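Local coordinates for quinone oxidoreductase (Thermus thermophilus, PDB 1IZ0), which binds NADPH and probably uses it to reduce quinones, as a quinone-reductase member of the medium-chain dehydrogenase/reductase family, at residues L37-R45 and E283-D291; P101-S110 and H294-L302. All coordinates share one frame; numbering follows the deposited sequence.

Contact 1. Residues L37-R45 and E283-D291; sequences LNFADHLMR and EAAFRALLD
The ring of F286 lies between R45 and L37. R45 covers one face: CZ stands 4.6 Å from the ring centroid in a cation-pi contact, and CD makes a CH-pi contact beside it. The guanidinium is almost upright on the ring, with the planes 81° apart, and R45 NH1 is 3.3 Å from F286 CG. Over the opposite face, toward the rim, comes CD1 of L37, which also touches CB of A285 at 3.6 Å. The backbone N of H42 lies at the ring edge. A second flat group is the imidazole of H42. L290 CD2 sits over the centre of one of its faces, 3.6 Å from the centroid, in another CH-pi contact.

The chain of R45 bends at chi3 (60°), which turns the guanidinium toward E283. R45 NH1 and NH2 both bond to E283 OE1, NH1 at 3.0 Å, in a salt bridge end-on to one oxygen. OE2 of E283 bonds instead to the backbone N of L13, and R45 NH2 also reaches the carbonyl of G11. L289 CD2 packs on L37 CB at 3.8 Å.

F39, an NADPH-binding residue, starts helix 39-46 beside L289 and L290. The axes of segments 39-45 and 283-288 cross at -110°. A285 and A288 of the second segment rest on strands 297-301 and 273-278, while L13 of strand 13-17 touches R45 and F286.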
# COMPACT_ATOMS: atom_id res chain seq x y z
N LEU A 37 -3.75 -4.11 7.36
CA LEU A 37 -5.01 -3.65 6.81
C LEU A 37 -4.79 -2.54 5.78
O LEU A 37 -3.85 -1.75 5.88
CB LEU A 37 -5.93 -3.16 7.92
CG LEU A 37 -6.32 -4.22 8.97
CD1 LEU A 37 -7.36 -3.64 9.91
CD2 LEU A 37 -6.87 -5.46 8.27
N ASN A 38 -5.69 -2.49 4.80
CA ASN A 38 -5.60 -1.50 3.73
C ASN A 38 -6.94 -0.79 3.56
O ASN A 38 -7.99 -1.34 3.91
CB ASN A 38 -5.24 -2.20 2.42
CG ASN A 38 -3.95 -2.98 2.53
OD1 ASN A 38 -2.86 -2.42 2.47
ND2 ASN A 38 -4.07 -4.30 2.71
N PHE A 39 -6.92 0.41 3.01
CA PHE A 39 -8.16 1.13 2.79
C PHE A 39 -9.04 0.22 1.94
O PHE A 39 -10.27 0.19 2.09
CB PHE A 39 -7.89 2.46 2.07
CG PHE A 39 -9.11 3.34 1.97
CD1 PHE A 39 -9.73 3.55 0.74
CD2 PHE A 39 -9.65 3.93 3.11
CE1 PHE A 39 -10.88 4.35 0.65
CE2 PHE A 39 -10.80 4.72 3.03
CZ PHE A 39 -11.42 4.93 1.79
N ALA A 40 -8.39 -0.54 1.06
CA ALA A 40 -9.09 -1.47 0.18
C ALA A 40 -9.96 -2.43 0.98
O ALA A 40 -11.04 -2.81 0.53
CB ALA A 40 -8.08 -2.25 -0.66
N ASP A 41 -9.49 -2.83 2.16
CA ASP A 41 -10.25 -3.74 3.01
C ASP A 41 -11.51 -3.03 3.47
O ASP A 41 -12.58 -3.64 3.56
CB ASP A 41 -9.42 -4.18 4.22
CG ASP A 41 -8.23 -5.05 3.85
OD1 ASP A 41 -8.44 -6.09 3.18
OD2 ASP A 41 -7.10 -4.71 4.22
N HIS A 42 -11.40 -1.75 3.77
CA HIS A 42 -12.55 -0.98 4.22
C HIS A 42 -13.58 -0.87 3.10
O HIS A 42 -14.78 -1.01 3.34
CB HIS A 42 -12.13 0.41 4.68
CG HIS A 42 -13.28 1.35 4.89
ND1 HIS A 42 -13.70 2.25 3.94
CD2 HIS A 42 -14.12 1.51 5.95
CE1 HIS A 42 -14.74 2.93 4.40
NE2 HIS A 42 -15.01 2.49 5.62
N LEU A 43 -13.12 -0.62 1.88
CA LEU A 43 -14.03 -0.49 0.74
C LEU A 43 -14.71 -1.81 0.40
O LEU A 43 -15.85 -1.83 -0.06
CB LEU A 43 -13.28 0.03 -0.49
CG LEU A 43 -12.76 1.46 -0.38
CD1 LEU A 43 -12.07 1.86 -1.68
CD2 LEU A 43 -13.93 2.40 -0.09
N MSE A 44 -14.00 -2.91 0.61
CA MSE A 44 -14.56 -4.22 0.30
C MSE A 44 -15.69 -4.60 1.25
O MSE A 44 -16.57 -5.37 0.88
CB MSE A 44 -13.46 -5.28 0.34
CG MSE A 44 -13.09 -5.79 -1.04
SE MSE A 44 -11.42 -6.75 -1.06
CE MSE A 44 -11.91 -8.22 0.11
N ARG A 45 -15.66 -4.07 2.47
CA ARG A 45 -16.71 -4.34 3.45
C ARG A 45 -17.98 -3.61 3.04
O ARG A 45 -19.09 -3.98 3.45
CB ARG A 45 -16.31 -3.86 4.84
CG ARG A 45 -15.32 -4.73 5.54
CD ARG A 45 -15.01 -4.19 6.93
NE ARG A 45 -16.19 -4.11 7.79
CZ ARG A 45 -16.12 -3.97 9.11
NH1 ARG A 45 -14.94 -3.89 9.70
NH2 ARG A 45 -17.23 -3.90 9.84
N GLU A 283 -12.38 -4.64 14.89
CA GLU A 283 -13.24 -3.53 14.51
C GLU A 283 -12.52 -2.21 14.72
O GLU A 283 -12.59 -1.32 13.87
CB GLU A 283 -14.56 -3.56 15.31
CG GLU A 283 -15.52 -4.65 14.84
CD GLU A 283 -16.22 -4.29 13.53
OE1 GLU A 283 -15.57 -3.70 12.63
OE2 GLU A 283 -17.42 -4.60 13.39
N ALA A 284 -11.83 -2.09 15.84
CA ALA A 284 -11.08 -0.87 16.14
C ALA A 284 -10.03 -0.61 15.05
O ALA A 284 -9.88 0.53 14.59
CB ALA A 284 -10.40 -1.00 17.51
N ALA A 285 -9.31 -1.66 14.65
CA ALA A 285 -8.27 -1.52 13.62
C ALA A 285 -8.85 -1.01 12.31
O ALA A 285 -8.24 -0.19 11.63
CB ALA A 285 -7.58 -2.86 13.40
N PHE A 286 -10.03 -1.49 11.94
CA PHE A 286 -10.70 -1.06 10.72
C PHE A 286 -11.04 0.43 10.78
O PHE A 286 -11.00 1.12 9.76
CB PHE A 286 -11.96 -1.88 10.47
CG PHE A 286 -11.75 -3.05 9.55
CD1 PHE A 286 -11.72 -2.87 8.17
CD2 PHE A 286 -11.55 -4.33 10.06
CE1 PHE A 286 -11.49 -3.94 7.31
CE2 PHE A 286 -11.33 -5.42 9.21
CZ PHE A 286 -11.29 -5.22 7.83
N ARG A 287 -11.40 0.91 11.97
CA ARG A 287 -11.74 2.33 12.12
C ARG A 287 -10.46 3.16 12.02
O ARG A 287 -10.49 4.29 11.53
CB ARG A 287 -12.42 2.60 13.47
CG ARG A 287 -13.86 2.07 13.57
CD ARG A 287 -14.55 2.52 14.87
NE ARG A 287 -14.62 1.46 15.88
CZ ARG A 287 -13.94 1.46 17.03
NH1 ARG A 287 -13.14 2.48 17.32
NH2 ARG A 287 -14.06 0.45 17.88
N ALA A 288 -9.34 2.60 12.48
CA ALA A 288 -8.07 3.29 12.42
C ALA A 288 -7.69 3.59 10.97
O ALA A 288 -6.92 4.51 10.70
CB ALA A 288 -6.99 2.46 13.08
N LEU A 289 -8.23 2.80 10.05
CA LEU A 289 -7.97 3.00 8.63
C LEU A 289 -8.62 4.31 8.20
O LEU A 289 -8.19 4.95 7.24
CB LEU A 289 -8.57 1.85 7.80
CG LEU A 289 -7.92 0.47 7.93
CD1 LEU A 289 -8.84 -0.59 7.34
CD2 LEU A 289 -6.56 0.48 7.24
N LEU A 290 -9.66 4.71 8.93
CA LEU A 290 -10.39 5.93 8.63
C LEU A 290 -9.86 7.14 9.40
O LEU A 290 -10.17 8.28 9.07
CB LEU A 290 -11.88 5.74 8.93
CG LEU A 290 -12.52 4.50 8.31
CD1 LEU A 290 -14.02 4.50 8.58
CD2 LEU A 290 -12.25 4.48 6.82
N ASP A 291 -9.05 6.89 10.42
CA ASP A 291 -8.49 7.98 11.20
C ASP A 291 -7.29 8.59 10.48
O ASP A 291 -6.20 8.03 10.52
CB ASP A 291 -8.08 7.50 12.59
CG ASP A 291 -7.25 8.52 13.34
OD1 ASP A 291 -7.40 9.73 13.05
OD2 ASP A 291 -6.46 8.11 14.22

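Contact 2. Residues P101-S110 and H294-L302; sequences PEEAAAFPVS and HTGKVVVRL
Helix 101-105 crosses strand 297-301 at 133°, with the short axes 8.7 Å apart, and the CA atoms come nearest at A106 and K297. The side chains of K297, V299 and R301 all leave the strand toward 101-110.

At one end, R301 NE gives a hydrogen bond to E102 OE1, 2.9 Å long with an N-H...O angle of 159°. OE1 lies in the guanidinium plane, but NE meets it from above the carboxylate plane. E102 is bent at chi2 (81°), which brings its carboxylate to R301. P101 CB lies over one guanidinium face, toward its rim, and P101 CG is 3.5 Å from R301 NH2. R301 NH1 makes a weak bond to the terminal carboxylate of L302. A leucine in place of R301 would probably leave E102 without its charged mate here and P101 without the flat group against its ring.

In the middle, A105 CB meets V299 CG1 at 4.2 Å. Next to it the packing is tight, with A106 CB only 3.3 Å from K297 CB. The lysine then runs past A106. K297 NZ gives a bond to a water at 2.9 Å; that water also accepts from S110 N and donates weakly to A106 O. NZ also bonds to N38 and salt-bridges E62.

This is a helix packed on a sheet strand in the GroES-like domain of a medium-chain dehydrogenase/reductase, and the K297 end lies close to A137 of the NADPH site.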
# COMPACT_ATOMS: atom_id res chain seq x y z
N PRO A 101 7.21 -9.52 12.61
CA PRO A 101 5.96 -9.84 11.91
C PRO A 101 5.20 -8.58 11.53
O PRO A 101 4.58 -8.52 10.46
CB PRO A 101 5.20 -10.69 12.94
CG PRO A 101 6.29 -11.37 13.70
CD PRO A 101 7.29 -10.23 13.90
N GLU A 102 5.23 -7.58 12.40
CA GLU A 102 4.51 -6.33 12.14
C GLU A 102 5.08 -5.57 10.96
O GLU A 102 4.33 -5.11 10.09
CB GLU A 102 4.52 -5.41 13.37
CG GLU A 102 3.75 -5.93 14.57
CD GLU A 102 4.53 -6.95 15.39
OE1 GLU A 102 4.00 -7.42 16.42
OE2 GLU A 102 5.68 -7.27 15.01
N GLU A 103 6.41 -5.42 10.91
CA GLU A 103 7.03 -4.70 9.81
C GLU A 103 6.81 -5.45 8.50
O GLU A 103 6.60 -4.84 7.45
CB GLU A 103 8.54 -4.53 10.07
CG GLU A 103 9.16 -3.40 9.25
CD GLU A 103 10.63 -3.19 9.54
OE1 GLU A 103 10.99 -3.10 10.74
OE2 GLU A 103 11.42 -3.08 8.58
N ALA A 104 6.85 -6.78 8.57
CA ALA A 104 6.62 -7.60 7.37
C ALA A 104 5.19 -7.42 6.85
O ALA A 104 4.96 -7.39 5.64
CB ALA A 104 6.87 -9.09 7.69
N ALA A 105 4.23 -7.29 7.76
CA ALA A 105 2.83 -7.12 7.37
C ALA A 105 2.56 -5.78 6.69
O ALA A 105 1.56 -5.62 5.98
CB ALA A 105 1.93 -7.26 8.60
N ALA A 106 3.44 -4.81 6.90
CA ALA A 106 3.28 -3.48 6.32
C ALA A 106 4.05 -3.32 5.02
O ALA A 106 4.12 -2.22 4.46
CB ALA A 106 3.76 -2.44 7.32
N PHE A 107 4.60 -4.42 4.51
CA PHE A 107 5.39 -4.36 3.29
C PHE A 107 4.77 -4.67 1.92
O PHE A 107 4.80 -3.82 1.02
CB PHE A 107 6.64 -5.24 3.47
CG PHE A 107 7.38 -5.53 2.18
CD1 PHE A 107 7.20 -6.73 1.52
CD2 PHE A 107 8.24 -4.59 1.63
CE1 PHE A 107 7.86 -7.00 0.32
CE2 PHE A 107 8.91 -4.84 0.43
CZ PHE A 107 8.72 -6.05 -0.23
N PRO A 108 4.20 -5.87 1.73
CA PRO A 108 3.59 -6.27 0.45
C PRO A 108 2.83 -5.24 -0.39
O PRO A 108 3.31 -4.80 -1.44
CB PRO A 108 2.72 -7.46 0.83
CG PRO A 108 3.46 -8.06 1.98
CD PRO A 108 3.85 -6.84 2.79
N VAL A 109 1.65 -4.88 0.06
CA VAL A 109 0.84 -3.93 -0.69
C VAL A 109 1.48 -2.57 -0.94
O VAL A 109 1.57 -2.13 -2.09
CB VAL A 109 -0.52 -3.70 -0.00
CG1 VAL A 109 -1.32 -2.65 -0.76
CG2 VAL A 109 -1.28 -5.02 0.06
N SER A 110 1.94 -1.91 0.11
CA SER A 110 2.54 -0.57 -0.02
C SER A 110 3.75 -0.50 -0.94
O SER A 110 3.78 0.30 -1.88
CB SER A 110 2.92 -0.03 1.36
OG SER A 110 1.82 -0.07 2.26
N HIS A 294 -3.77 8.70 12.17
CA HIS A 294 -2.77 7.64 12.29
C HIS A 294 -1.70 7.75 11.21
O HIS A 294 -1.95 8.29 10.12
CB HIS A 294 -3.43 6.25 12.23
CG HIS A 294 -3.62 5.72 10.84
ND1 HIS A 294 -4.66 6.12 10.02
CD2 HIS A 294 -2.92 4.81 10.13
CE1 HIS A 294 -4.58 5.48 8.87
NE2 HIS A 294 -3.54 4.68 8.91
N THR A 295 -0.51 7.27 11.51
CA THR A 295 0.58 7.28 10.54
C THR A 295 1.07 5.85 10.36
O THR A 295 0.98 5.03 11.27
CB THR A 295 1.77 8.18 11.01
OG1 THR A 295 2.23 7.74 12.29
CG2 THR A 295 1.34 9.65 11.09
N GLY A 296 1.58 5.55 9.17
CA GLY A 296 2.07 4.21 8.93
C GLY A 296 0.95 3.21 8.69
O GLY A 296 -0.21 3.58 8.53
N LYS A 297 1.32 1.93 8.71
CA LYS A 297 0.41 0.82 8.47
C LYS A 297 -0.37 0.36 9.69
O LYS A 297 0.19 0.23 10.78
CB LYS A 297 1.22 -0.37 7.96
CG LYS A 297 0.38 -1.53 7.46
CD LYS A 297 -0.00 -1.29 6.00
CE LYS A 297 -0.54 -2.56 5.36
NZ LYS A 297 -0.74 -2.36 3.91
N VAL A 298 -1.66 0.09 9.50
CA VAL A 298 -2.50 -0.41 10.59
C VAL A 298 -2.30 -1.92 10.55
O VAL A 298 -2.52 -2.55 9.53
CB VAL A 298 -4.01 -0.13 10.37
CG1 VAL A 298 -4.82 -0.81 11.47
CG2 VAL A 298 -4.27 1.38 10.38
N VAL A 299 -1.88 -2.49 11.67
CA VAL A 299 -1.62 -3.92 11.73
C VAL A 299 -2.35 -4.62 12.86
O VAL A 299 -2.45 -4.11 13.97
CB VAL A 299 -0.10 -4.17 11.91
CG1 VAL A 299 0.17 -5.67 12.12
CG2 VAL A 299 0.67 -3.65 10.70
N VAL A 300 -2.87 -5.81 12.57
CA VAL A 300 -3.54 -6.62 13.57
C VAL A 300 -2.56 -7.74 13.92
O VAL A 300 -2.08 -8.46 13.03
CB VAL A 300 -4.86 -7.22 13.04
CG1 VAL A 300 -5.49 -8.11 14.11
CG2 VAL A 300 -5.83 -6.09 12.67
N ARG A 301 -2.26 -7.87 15.20
CA ARG A 301 -1.31 -8.87 15.68
C ARG A 301 -2.05 -9.99 16.40
O ARG A 301 -2.88 -9.73 17.27
CB ARG A 301 -0.34 -8.21 16.66
CG ARG A 301 1.13 -8.48 16.41
CD ARG A 301 1.49 -9.93 16.57
NE ARG A 301 2.94 -10.09 16.68
CZ ARG A 301 3.57 -11.25 16.75
NH1 ARG A 301 2.87 -12.38 16.72
NH2 ARG A 301 4.88 -11.30 16.86
N LEU A 302 -1.75 -11.24 16.05
CA LEU A 302 -2.40 -12.38 16.70
C LEU A 302 -1.55 -12.94 17.84
O LEU A 302 -2.14 -13.37 18.86
CB LEU A 302 -2.71 -13.49 15.69
CG LEU A 302 -3.89 -13.15 14.77
CD1 LEU A 302 -3.46 -12.11 13.74
CD2 LEU A 302 -4.37 -14.41 14.08
OXT LEU A 302 -0.30 -12.95 17.70
O HOH W 1 1.84 -2.86 2.80

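From the N terminus the chain first meets 37-45, then 101-110, then 283-291, and last 294-302. The segments alternate, so the two contacts cross and neither nests in the other. Contact 1 closes a loop of 237 residues and contact 2 one of 183. Both loops take in the six-stranded parallel sheet of the nucleotide-binding domain. Contact 1 ties helix 282-288 to helix 39-46, and contact 2 ties strand 297-301 to helices 101-105 and 108-120. Helix 282-288 and strand 297-301 follow each other in the chain. The contacts meet directly: L37 N lies 2.9 Å from V298 O, and N38 OD1 lies 2.6 Å from K297 NZ, both probable hydrogen bonds.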